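Local coordinates for protein GH5 (Bacteroidetes bacterium AC2a, PDB 4YHG) that probably cleaves internal beta-1,4-glucosidic bonds of cellulose, acting as a family 5 endoglucanase built on a (beta/alpha)8 barrel, at residues A328-N333 with F343-H348; L220-L225 with F281-R286; W257-K262 with R310-R315. The protein carries 1 engineered substitution. All coordinates share one frame; numbering follows the deposited sequence.

Interaction 1: residues A328-N333 with F343-H348; sequences ALYWDN and FGVIDH. With BGC (beta-D-glucopyranose), chain C; BGC (beta-D-glucopyranose), chain B.
Phe343, which buries the most surface in this contact, turns one ring face to the edge of Trp331 in a T-shaped pair: Trp331 CD1 lies 3.7 Å from Phe343 CD2, with the planes at 81°. Phe343 thus packs on the CD1 edge of the indole, while one indole face meets the chain C glucose. Trp331 NE1 donates to O2 of the chain B glucose (2.9 Å), and Asn333 ND2 donates to that same oxygen; Asn335 N, bonded to Asn333 OD1, and Asp341 O, which accepts from ND2, fix the amide. At the edge of the Phe343 ring sits the Tyr330 hydroxyl, which donates a hydrogen bond to the backbone Phe343 O at 2.6 Å. Tyrosine suits this place because its hydroxyl reaches the loop carbonyl while the flat ring packs on Val345.

Asp332 is the polar centre. Its CG stands anti to the backbone N (chi1 -171°), carrying the carboxylate into the loop 343-348. OD2 takes Ile346 N with its syn lone pair at 3.0 Å, whereas Val345 N approaches from above the carboxylate plane, also at 3.0 Å. OD1 accepts from His348 NE2 (2.8 Å), again met from above the plane. Gly334 N adds a bond to OD1 and Trp18 NE1 one to OD2, while His348 ND1 is held by Gln23. Were Asp332 an alanine, all five donors would probably be left without this acceptor, and the loop could shift.

This is the C-terminal end of the last barrel strand, where Trp331 and Asn333 line the glycan pocket. With five donors converging on one buried carboxylate, Asp332 is likely to remain ionised, and its grip ties the loop to the strand bearing the sugar-binding residues.

Interaction 2: residues L220-L225 with F281-R286; sequences LTVENL and FNMYIR
Leu220 O is gripped twice by Asn224, by its backbone N at 3.0 Å and by its side-chain ND2 at 3.1 Å, at the end of the short helix whose Thr221 and Val222 receive Tyr284. The side-chain donor comes in the carbonyl plane, on a lone pair, folding the amide back over the last turn. One residue on, Leu225 N bonds to Thr221 O as the chain leaves the helix.

Against this helix end comes Tyr284. With its CG beside the backbone N and anti to the carbonyl carbon (chi1 -59°), the ring reaches out from helix 281-285, and its hydroxyl ends among Thr221 CG2, the CA of Val222 and, at 4.0 Å, Leu225 CD2. Thr221 O lies 3.3 Å from Tyr284 OH. Thr221 turns its methyl to the tyrosine while its OG1 bonds to Asn217 O, so a beta-branched residue serves both a polar and an apolar neighbour. Val222 places CB 4.0 Å from Met283 CG, and its CG1 meets the ring obliquely near CE2. Met283 CG in turn lies over the centre of the Tyr284 ring, 3.5 Å above the plane, and steadies it from one face; flexible and apolar, the methionine bends at chi2 and chi3 to fit beside the valine.

The turn that carries Tyr284 is a wider pi-type one, with Arg286 N bonding to Phe281 O, and Arg286 NE reaches back to Asn282 OD1.

The axes of 220-224 and 281-285 come no nearer than 10.7 Å, at 63°, so side chains span the gap, Tyr284 above all. Thr221 and Tyr284 also both touch Val238 of strand 236-242: the outer helices that follow strands 209-212 and 236-242 meet over the latter, as in the shell of a (beta/alpha)8 barrel.

Interaction 3: residues W257-K262 with R310-R315; sequences WGHTGK and RLYYFR
Trp257 offers one indole face to Tyr313, whose ring comes in edge-first: Tyr313 CD1 stands over the indole, 3.6 Å from Trp257 CD2, with the planes at 84°. Tyr312, the preceding residue of the helix, meets the six-membered ring of Trp257 obliquely instead, its CE2 3.5 Å from Trp257 CZ3. Both tyrosines hold CG anti to the backbone N (chi1 169° in Tyr312), yet their positions on the helix spread the rings apart and let the broad indole fit against both. Tyr248 joins this aromatic cluster, meeting both Trp257 and Tyr313.

The segment 257-262 belongs to the loop between the short helix 246-249 and helix 270-285, and here it folds against the outer helix that follows barrel strand 291-296. A type I turn, closed by Gly261 N bonding to Gly258 O at 3.1 Å, reverses it. Gly258 suits its place because a side chain would run into Tyr312 CE2 and its own preceding carbonyl.

Within the turn, the imidazole of His259 has the Tyr312 hydroxyl at its edge, His259 ND1 and Tyr312 OH being 3.8 Å apart. Each bonds to Glu270 OE2, so one oxygen of Glu270, at the start of helix 270-285, ties the 257-262 loop to helix 304-323. Tyr381 stacks on His259, and the Tyr313 hydroxyl reaches Asp244 O.

Interaction 1 lies nearest the middle of the molecule, on the last barrel strand beside the bound sugars. Interactions 1 and 3 are buried and interaction 2 only partly; interaction 2 pairs two outer helices, whereas interaction 3 lays a loop on one. The chemistry follows: a buried carboxylate with many donors beside the pocket residues, sparse apolar packing between helix ends in interaction 2, and broad aromatic surfaces in interaction 3. Interactions 1 and 3 use consecutive elements, since helix 304-323 leads into strand 327-332, and they touch where Arg310 and Phe314 pack on Tyr330. Interaction 2 sits across the chain's centre from interaction 1, about 10 Å away at the nearest atoms.

Interaction 1: residues A328-N333 with F343-H348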
loop_
_atom_site.group_PDB
_atom_site.type_symbol
_atom_site.label_atom_id
_atom_site.label_comp_id
_atom_site.label_asym_id
_atom_site.label_seq_id
_atom_site.Cartn_x
_atom_site.Cartn_y
_atom_site.Cartn_z
ATOM N N ALA A 328 2.864 6.464 -5.384
ATOM C CA ALA A 328 2.114 5.237 -5.455
ATOM C C ALA A 328 2.993 4.018 -5.665
ATOM O O ALA A 328 3.904 4.054 -6.486
ATOM C CB ALA A 328 1.107 5.322 -6.596
ATOM N N LEU A 329 2.653 2.928 -4.978
ATOM C CA LEU A 329 3.414 1.699 -5.062
ATOM C C LEU A 329 2.632 0.539 -5.681
ATOM O O LEU A 329 1.554 0.122 -5.190
ATOM C CB LEU A 329 3.941 1.336 -3.679
ATOM C CG LEU A 329 4.891 2.430 -3.116
ATOM C CD1 LEU A 329 4.143 3.475 -2.296
ATOM C CD2 LEU A 329 5.985 1.838 -2.253
ATOM N N TYR A 330 3.168 0.010 -6.772
ATOM C CA TYR A 330 2.478 -1.073 -7.503
ATOM C C TYR A 330 2.474 -2.374 -6.704
ATOM O O TYR A 330 3.477 -2.706 -6.076
ATOM C CB TYR A 330 3.126 -1.276 -8.867
ATOM C CG TYR A 330 2.608 -2.471 -9.611
ATOM C CD1 TYR A 330 1.410 -2.413 -10.315
ATOM C CD2 TYR A 330 3.307 -3.653 -9.615
ATOM C CE1 TYR A 330 0.931 -3.514 -11.005
ATOM C CE2 TYR A 330 2.823 -4.770 -10.277
ATOM C CZ TYR A 330 1.640 -4.690 -10.978
ATOM O OH TYR A 330 1.159 -5.778 -11.617
ATOM N N TRP A 331 1.355 -3.091 -6.717
ATOM C CA TRP A 331 1.253 -4.352 -6.036
ATOM C C TRP A 331 1.808 -5.497 -6.905
ATOM O O TRP A 331 1.255 -5.808 -7.964
ATOM C CB TRP A 331 -0.206 -4.639 -5.660
ATOM C CG TRP A 331 -0.367 -5.963 -4.965
ATOM C CD1 TRP A 331 -0.906 -7.113 -5.493
ATOM C CD2 TRP A 331 0.064 -6.290 -3.647
ATOM N NE1 TRP A 331 -0.858 -8.119 -4.573
ATOM C CE2 TRP A 331 -0.256 -7.652 -3.432
ATOM C CE3 TRP A 331 0.683 -5.566 -2.621
ATOM C CZ2 TRP A 331 0.029 -8.301 -2.256
ATOM C CZ3 TRP A 331 0.947 -6.205 -1.443
ATOM C CH2 TRP A 331 0.620 -7.565 -1.260
ATOM N N ASP A 332 2.909 -6.105 -6.460
ATOM C CA ASP A 332 3.502 -7.235 -7.175
ATOM C C ASP A 332 3.483 -8.468 -6.269
ATOM O O ASP A 332 4.172 -8.528 -5.266
ATOM C CB ASP A 332 4.915 -6.873 -7.598
ATOM C CG ASP A 332 5.527 -7.893 -8.512
ATOM O OD1 ASP A 332 5.414 -9.121 -8.224
ATOM O OD2 ASP A 332 6.150 -7.467 -9.511
ATOM N N ASN A 333 2.678 -9.459 -6.613
ATOM C CA ASN A 333 2.642 -10.696 -5.826
ATOM C C ASN A 333 3.467 -11.830 -6.414
ATOM O O ASN A 333 3.411 -12.937 -5.903
ATOM C CB ASN A 333 1.199 -11.157 -5.627
ATOM C CG ASN A 333 0.504 -11.509 -6.939
ATOM O OD1 ASN A 333 1.131 -11.608 -8.004
ATOM N ND2 ASN A 333 -0.788 -11.707 -6.860
ATOM N N PHE A 343 -0.440 -10.242 -10.961
ATOM C CA PHE A 343 0.198 -8.947 -10.686
ATOM C C PHE A 343 1.724 -8.972 -10.832
ATOM O O PHE A 343 2.361 -7.928 -10.858
ATOM C CB PHE A 343 -0.152 -8.491 -9.269
ATOM C CG PHE A 343 -1.534 -7.952 -9.113
ATOM C CD1 PHE A 343 -1.840 -6.688 -9.541
ATOM C CD2 PHE A 343 -2.509 -8.681 -8.429
ATOM C CE1 PHE A 343 -3.108 -6.159 -9.361
ATOM C CE2 PHE A 343 -3.789 -8.161 -8.231
ATOM C CZ PHE A 343 -4.090 -6.898 -8.707
ATOM N N GLY A 344 2.318 -10.151 -10.926
ATOM C CA GLY A 344 3.775 -10.234 -11.007
ATOM C C GLY A 344 4.352 -9.601 -12.263
ATOM O O GLY A 344 3.946 -9.965 -13.356
ATOM N N VAL A 345 5.282 -8.649 -12.080
ATOM C CA VAL A 345 6.061 -8.055 -13.166
ATOM C C VAL A 345 7.562 -8.166 -12.935
ATOM O O VAL A 345 8.321 -8.081 -13.896
ATOM C CB VAL A 345 5.706 -6.557 -13.431
ATOM C CG1 VAL A 345 4.216 -6.367 -13.716
ATOM C CG2 VAL A 345 6.136 -5.662 -12.294
ATOM N N ILE A 346 8.003 -8.311 -11.679
ATOM C CA ILE A 346 9.440 -8.467 -11.360
ATOM C C ILE A 346 9.662 -9.664 -10.436
ATOM O O ILE A 346 8.988 -9.796 -9.425
ATOM C CB ILE A 346 10.022 -7.178 -10.734
ATOM C CG1 ILE A 346 10.284 -6.145 -11.826
ATOM C CG2 ILE A 346 11.325 -7.454 -9.996
ATOM C CD1 ILE A 346 10.602 -4.765 -11.313
ATOM N N ASP A 347 10.607 -10.531 -10.783
ATOM C CA ASP A 347 10.890 -11.702 -9.980
ATOM C C ASP A 347 11.393 -11.299 -8.610
ATOM O O ASP A 347 12.274 -10.455 -8.491
ATOM C CB ASP A 347 11.952 -12.565 -10.648
ATOM C CG ASP A 347 12.192 -13.852 -9.903
ATOM O OD1 ASP A 347 12.989 -13.910 -8.945
ATOM O OD2 ASP A 347 11.570 -14.835 -10.276
ATOM N N HIS A 348 10.861 -11.931 -7.579
ATOM C CA HIS A 348 11.154 -11.511 -6.214
ATOM C C HIS A 348 12.549 -11.937 -5.718
ATOM O O HIS A 348 13.066 -11.367 -4.754
ATOM C CB HIS A 348 10.051 -12.005 -5.272
ATOM C CG HIS A 348 8.751 -11.276 -5.441
ATOM N ND1 HIS A 348 7.832 -11.128 -4.426
ATOM C CD2 HIS A 348 8.235 -10.624 -6.512
ATOM C CE1 HIS A 348 6.796 -10.436 -4.868
ATOM N NE2 HIS A 348 7.024 -10.107 -6.127
HETATM C C2 BGC C . -4.081 -6.353 0.378
HETATM C C3 BGC C . -3.070 -7.211 -0.432
HETATM C C4 BGC C . -3.861 -7.975 -1.515
HETATM C C5 BGC C . -4.480 -6.945 -2.447
HETATM C C6 BGC C . -5.021 -7.540 -3.749
HETATM C C1 BGC C . -5.073 -5.546 -0.522
HETATM O O1 BGC C . -6.214 -5.050 0.226
HETATM O O2 BGC C . -3.370 -5.459 1.256
HETATM O O3 BGC C . -2.299 -8.090 0.437
HETATM O O4 BGC C . -3.093 -8.935 -2.248
HETATM O O5 BGC C . -5.525 -6.303 -1.681
HETATM O O6 BGC C . -6.168 -8.339 -3.447
HETATM C C2 BGC B . -2.726 -11.173 -3.165
HETATM C C3 BGC B . -3.323 -12.598 -3.289
HETATM C C4 BGC B . -3.496 -13.159 -1.867
HETATM C C5 BGC B . -4.414 -12.190 -1.082
HETATM C C6 BGC B . -4.749 -12.766 0.286
HETATM C C1 BGC B . -3.648 -10.273 -2.306
HETATM O O2 BGC B . -2.487 -10.535 -4.434
HETATM O O3 BGC B . -2.585 -13.528 -4.131
HETATM O O4 BGC B . -4.093 -14.466 -1.915
HETATM O O5 BGC B . -3.863 -10.846 -0.987
HETATM O O6 BGC B . -5.127 -11.707 1.156
#

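Interaction 2: residues L220-L225 with F281-R286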
loop_
_atom_site.group_PDB
_atom_site.type_symbol
_atom_site.label_atom_id
_atom_site.label_comp_id
_atom_site.label_asym_id
_atom_site.label_seq_id
_atom_site.Cartn_x
_atom_site.Cartn_y
_atom_site.Cartn_z
ATOM N N LEU A 220 -13.888 6.506 2.166
ATOM C CA LEU A 220 -14.136 6.253 3.587
ATOM C C LEU A 220 -13.027 6.904 4.430
ATOM O O LEU A 220 -13.241 7.282 5.581
ATOM C CB LEU A 220 -14.290 4.740 3.859
ATOM C CG LEU A 220 -15.522 4.072 3.212
ATOM C CD1 LEU A 220 -15.495 2.559 3.437
ATOM C CD2 LEU A 220 -16.819 4.676 3.759
ATOM N N THR A 221 -11.848 7.044 3.830
ATOM C CA THR A 221 -10.751 7.748 4.450
ATOM C C THR A 221 -11.036 9.248 4.574
ATOM O O THR A 221 -11.009 9.797 5.676
ATOM C CB THR A 221 -9.446 7.502 3.684
ATOM O OG1 THR A 221 -9.135 6.099 3.710
ATOM C CG2 THR A 221 -8.289 8.271 4.317
ATOM N N VAL A 222 -11.365 9.912 3.471
ATOM C CA VAL A 222 -11.641 11.342 3.558
ATOM C C VAL A 222 -12.830 11.669 4.449
ATOM O O VAL A 222 -12.875 12.763 4.996
ATOM C CB VAL A 222 -11.836 12.045 2.191
ATOM C CG1 VAL A 222 -10.878 11.490 1.147
ATOM C CG2 VAL A 222 -13.283 11.991 1.715
ATOM N N GLU A 223 -13.784 10.747 4.577
ATOM C CA GLU A 223 -14.973 10.977 5.391
ATOM C C GLU A 223 -14.739 10.737 6.877
ATOM O O GLU A 223 -15.284 11.476 7.695
ATOM C CB GLU A 223 -16.163 10.122 4.903
ATOM C CG GLU A 223 -16.745 10.607 3.575
ATOM C CD GLU A 223 -17.705 9.616 2.937
ATOM O OE1 GLU A 223 -18.664 9.172 3.630
ATOM O OE2 GLU A 223 -17.498 9.311 1.748
ATOM N N ASN A 224 -13.951 9.716 7.226
ATOM C CA ASN A 224 -13.901 9.286 8.626
ATOM C C ASN A 224 -12.528 9.240 9.303
ATOM O O ASN A 224 -12.476 9.164 10.535
ATOM C CB ASN A 224 -14.594 7.936 8.785
ATOM C CG ASN A 224 -15.951 7.906 8.129
ATOM O OD1 ASN A 224 -16.924 8.409 8.680
ATOM N ND2 ASN A 224 -16.026 7.302 6.951
ATOM N N LEU A 225 -11.437 9.290 8.528
ATOM C CA LEU A 225 -10.091 9.311 9.108
ATOM C C LEU A 225 -9.854 10.589 9.920
ATOM O O LEU A 225 -10.073 11.681 9.430
ATOM C CB LEU A 225 -9.019 9.211 8.027
ATOM C CG LEU A 225 -7.592 9.237 8.590
ATOM C CD1 LEU A 225 -6.678 8.241 7.897
ATOM C CD2 LEU A 225 -7.000 10.625 8.460
ATOM N N PHE A 281 -6.610 15.088 -3.162
ATOM C CA PHE A 281 -5.828 16.288 -3.369
ATOM C C PHE A 281 -6.455 17.472 -2.619
ATOM O O PHE A 281 -5.755 18.261 -2.010
ATOM C CB PHE A 281 -5.716 16.593 -4.870
ATOM C CG PHE A 281 -5.001 17.870 -5.175
ATOM C CD1 PHE A 281 -3.608 17.915 -5.192
ATOM C CD2 PHE A 281 -5.706 19.041 -5.418
ATOM C CE1 PHE A 281 -2.952 19.098 -5.461
ATOM C CE2 PHE A 281 -5.046 20.223 -5.686
ATOM C CZ PHE A 281 -3.678 20.251 -5.705
ATOM N N ASN A 282 -7.769 17.602 -2.660
ATOM C CA ASN A 282 -8.424 18.688 -1.914
ATOM C C ASN A 282 -8.468 18.485 -0.401
ATOM O O ASN A 282 -8.301 19.449 0.353
ATOM C CB ASN A 282 -9.829 18.933 -2.441
ATOM C CG ASN A 282 -9.818 19.445 -3.863
ATOM O OD1 ASN A 282 -8.892 20.173 -4.288
ATOM N ND2 ASN A 282 -10.818 19.057 -4.625
ATOM N N MET A 283 -8.660 17.239 0.044
ATOM C CA MET A 283 -8.726 16.968 1.485
ATOM C C MET A 283 -7.314 17.073 2.117
ATOM O O MET A 283 -7.124 17.740 3.134
ATOM C CB MET A 283 -9.379 15.604 1.760
ATOM C CG MET A 283 -9.601 15.242 3.232
ATOM S SD MET A 283 -10.617 16.389 4.214
ATOM C CE MET A 283 -11.867 16.670 2.924
ATOM N N TYR A 284 -6.319 16.461 1.491
ATOM C CA TYR A 284 -5.004 16.333 2.128
ATOM C C TYR A 284 -3.892 17.167 1.502
ATOM O O TYR A 284 -3.362 18.025 2.165
ATOM C CB TYR A 284 -4.607 14.858 2.168
ATOM C CG TYR A 284 -5.622 14.023 2.922
ATOM C CD1 TYR A 284 -5.961 14.325 4.247
ATOM C CD2 TYR A 284 -6.270 12.974 2.305
ATOM C CE1 TYR A 284 -6.901 13.578 4.933
ATOM C CE2 TYR A 284 -7.202 12.223 2.975
ATOM C CZ TYR A 284 -7.510 12.516 4.291
ATOM O OH TYR A 284 -8.443 11.753 4.940
ATOM N N ILE A 285 -3.547 16.923 0.235
ATOM C CA ILE A 285 -2.423 17.618 -0.387
ATOM C C ILE A 285 -2.572 19.160 -0.248
ATOM O O ILE A 285 -1.641 19.865 0.161
ATOM C CB ILE A 285 -2.249 17.210 -1.855
ATOM C CG1 ILE A 285 -2.046 15.695 -2.001
ATOM C CG2 ILE A 285 -1.075 17.944 -2.494
ATOM C CD1 ILE A 285 -0.731 15.152 -1.495
ATOM N N ARG A 286 -3.745 19.689 -0.563
ATOM C CA ARG A 286 -3.974 21.129 -0.414
ATOM C C ARG A 286 -3.766 21.616 1.021
ATOM O O ARG A 286 -3.513 22.804 1.248
ATOM C CB ARG A 286 -5.393 21.507 -0.854
ATOM C CG ARG A 286 -5.594 21.682 -2.346
ATOM C CD ARG A 286 -6.803 22.553 -2.628
ATOM N NE ARG A 286 -7.038 22.648 -4.071
ATOM C CZ ARG A 286 -6.549 23.596 -4.886
ATOM N NH1 ARG A 286 -5.776 24.588 -4.427
ATOM N NH2 ARG A 286 -6.839 23.548 -6.187
#

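Interaction 3: residues W257-K262 with R310-R315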
loop_
_atom_site.group_PDB
_atom_site.type_symbol
_atom_site.label_atom_id
_atom_site.label_comp_id
_atom_site.label_asym_id
_atom_site.label_seq_id
_atom_site.Cartn_x
_atom_site.Cartn_y
_atom_site.Cartn_z
ATOM N N TRP A 257 -10.597 -0.541 -20.693
ATOM C CA TRP A 257 -10.844 0.528 -19.732
ATOM C C TRP A 257 -10.738 1.863 -20.465
ATOM O O TRP A 257 -9.929 2.031 -21.380
ATOM C CB TRP A 257 -9.836 0.429 -18.566
ATOM C CG TRP A 257 -9.993 1.493 -17.515
ATOM C CD1 TRP A 257 -10.829 1.467 -16.424
ATOM C CD2 TRP A 257 -9.306 2.759 -17.468
ATOM N NE1 TRP A 257 -10.712 2.649 -15.723
ATOM C CE2 TRP A 257 -9.775 3.446 -16.334
ATOM C CE3 TRP A 257 -8.349 3.379 -18.290
ATOM C CZ2 TRP A 257 -9.329 4.715 -16.005
ATOM C CZ3 TRP A 257 -7.907 4.618 -17.963
ATOM C CH2 TRP A 257 -8.388 5.287 -16.825
ATOM N N GLY A 258 -11.588 2.803 -20.103
ATOM C CA GLY A 258 -11.512 4.148 -20.660
ATOM C C GLY A 258 -12.459 4.401 -21.806
ATOM O O GLY A 258 -13.171 3.507 -22.248
ATOM N N HIS A 259 -12.435 5.630 -22.313
ATOM C CA HIS A 259 -13.416 6.056 -23.316
ATOM C C HIS A 259 -13.360 5.300 -24.668
ATOM O O HIS A 259 -14.349 5.329 -25.396
ATOM C CB HIS A 259 -13.281 7.554 -23.574
ATOM C CG HIS A 259 -12.068 7.911 -24.368
ATOM N ND1 HIS A 259 -10.795 7.893 -23.831
ATOM C CD2 HIS A 259 -11.930 8.281 -25.659
ATOM C CE1 HIS A 259 -9.927 8.237 -24.760
ATOM N NE2 HIS A 259 -10.590 8.475 -25.879
ATOM N N THR A 260 -12.232 4.666 -25.013
ATOM C CA THR A 260 -12.132 3.905 -26.262
ATOM C C THR A 260 -12.388 2.421 -26.076
ATOM O O THR A 260 -12.457 1.684 -27.053
ATOM C CB THR A 260 -10.763 4.028 -26.955
ATOM O OG1 THR A 260 -9.747 3.438 -26.118
ATOM C CG2 THR A 260 -10.466 5.480 -27.296
ATOM N N GLY A 261 -12.531 1.976 -24.838
ATOM C CA GLY A 261 -12.838 0.563 -24.579
ATOM C C GLY A 261 -14.294 0.233 -24.817
ATOM O O GLY A 261 -15.159 1.112 -24.696
ATOM N N LYS A 262 -14.558 -1.014 -25.215
ATOM C CA LYS A 262 -15.931 -1.521 -25.315
ATOM C C LYS A 262 -16.227 -2.565 -24.230
ATOM O O LYS A 262 -17.316 -2.609 -23.672
ATOM C CB LYS A 262 -16.233 -2.083 -26.709
ATOM C CG LYS A 262 -16.156 -1.046 -27.835
ATOM C CD LYS A 262 -17.366 -1.089 -28.762
ATOM C CE LYS A 262 -16.990 -0.941 -30.237
ATOM N NZ LYS A 262 -16.310 -2.167 -30.773
ATOM N N ARG A 310 -4.157 -1.988 -20.503
ATOM C CA ARG A 310 -3.517 -2.003 -19.196
ATOM C C ARG A 310 -2.436 -0.957 -19.107
ATOM O O ARG A 310 -2.371 -0.217 -18.118
ATOM C CB ARG A 310 -2.945 -3.375 -18.904
ATOM C CG ARG A 310 -2.483 -3.585 -17.479
ATOM C CD ARG A 310 -1.464 -4.726 -17.452
ATOM N NE ARG A 310 -0.972 -5.013 -16.109
ATOM C CZ ARG A 310 0.108 -5.736 -15.857
ATOM N NH1 ARG A 310 0.815 -6.254 -16.850
ATOM N NH2 ARG A 310 0.479 -5.973 -14.608
ATOM N N LEU A 311 -1.607 -0.861 -20.145
ATOM C CA LEU A 311 -0.572 0.173 -20.191
ATOM C C LEU A 311 -1.217 1.568 -20.208
ATOM O O LEU A 311 -0.763 2.470 -19.506
ATOM C CB LEU A 311 0.352 -0.026 -21.389
ATOM C CG LEU A 311 0.976 -1.443 -21.473
ATOM C CD1 LEU A 311 1.984 -1.522 -22.598
ATOM C CD2 LEU A 311 1.626 -1.880 -20.153
ATOM N N TYR A 312 -2.299 1.730 -20.966
ATOM C CA TYR A 312 -2.991 2.992 -21.010
ATOM C C TYR A 312 -3.501 3.417 -19.612
ATOM O O TYR A 312 -3.331 4.571 -19.201
ATOM C CB TYR A 312 -4.134 2.947 -22.032
ATOM C CG TYR A 312 -5.072 4.141 -21.952
ATOM C CD1 TYR A 312 -4.639 5.423 -22.307
ATOM C CD2 TYR A 312 -6.379 3.996 -21.488
ATOM C CE1 TYR A 312 -5.496 6.534 -22.209
ATOM C CE2 TYR A 312 -7.230 5.082 -21.393
ATOM C CZ TYR A 312 -6.797 6.350 -21.757
ATOM O OH TYR A 312 -7.691 7.413 -21.648
ATOM N N TYR A 313 -4.110 2.472 -18.896
ATOM C CA TYR A 313 -4.575 2.678 -17.531
ATOM C C TYR A 313 -3.455 3.192 -16.646
ATOM O O TYR A 313 -3.625 4.190 -15.916
ATOM C CB TYR A 313 -5.092 1.352 -17.000
ATOM C CG TYR A 313 -5.548 1.291 -15.550
ATOM C CD1 TYR A 313 -6.767 1.837 -15.156
ATOM C CD2 TYR A 313 -4.795 0.628 -14.584
ATOM C CE1 TYR A 313 -7.206 1.739 -13.837
ATOM C CE2 TYR A 313 -5.226 0.531 -13.258
ATOM C CZ TYR A 313 -6.428 1.084 -12.893
ATOM O OH TYR A 313 -6.899 0.999 -11.581
ATOM N N PHE A 314 -2.308 2.526 -16.715
ATOM C CA PHE A 314 -1.170 2.925 -15.936
ATOM C C PHE A 314 -0.719 4.304 -16.326
ATOM O O PHE A 314 -0.535 5.142 -15.446
ATOM C CB PHE A 314 0.009 1.959 -16.096
ATOM C CG PHE A 314 -0.195 0.615 -15.467
ATOM C CD1 PHE A 314 -0.851 0.475 -14.257
ATOM C CD2 PHE A 314 0.333 -0.508 -16.064
ATOM C CE1 PHE A 314 -1.033 -0.778 -13.695
ATOM C CE2 PHE A 314 0.176 -1.759 -15.504
ATOM C CZ PHE A 314 -0.520 -1.897 -14.320
ATOM N N ARG A 315 -0.518 4.562 -17.617
ATOM C CA ARG A 315 -0.020 5.870 -18.020
ATOM C C ARG A 315 -0.939 6.964 -17.483
ATOM O O ARG A 315 -0.487 7.960 -16.963
ATOM C CB ARG A 315 0.123 5.970 -19.541
ATOM C CG ARG A 315 1.236 5.081 -20.107
ATOM C CD ARG A 315 1.637 5.487 -21.505
ATOM N NE ARG A 315 0.485 5.530 -22.394
ATOM C CZ ARG A 315 0.029 4.501 -23.118
ATOM N NH1 ARG A 315 0.644 3.318 -23.083
ATOM N NH2 ARG A 315 -1.037 4.681 -23.905
#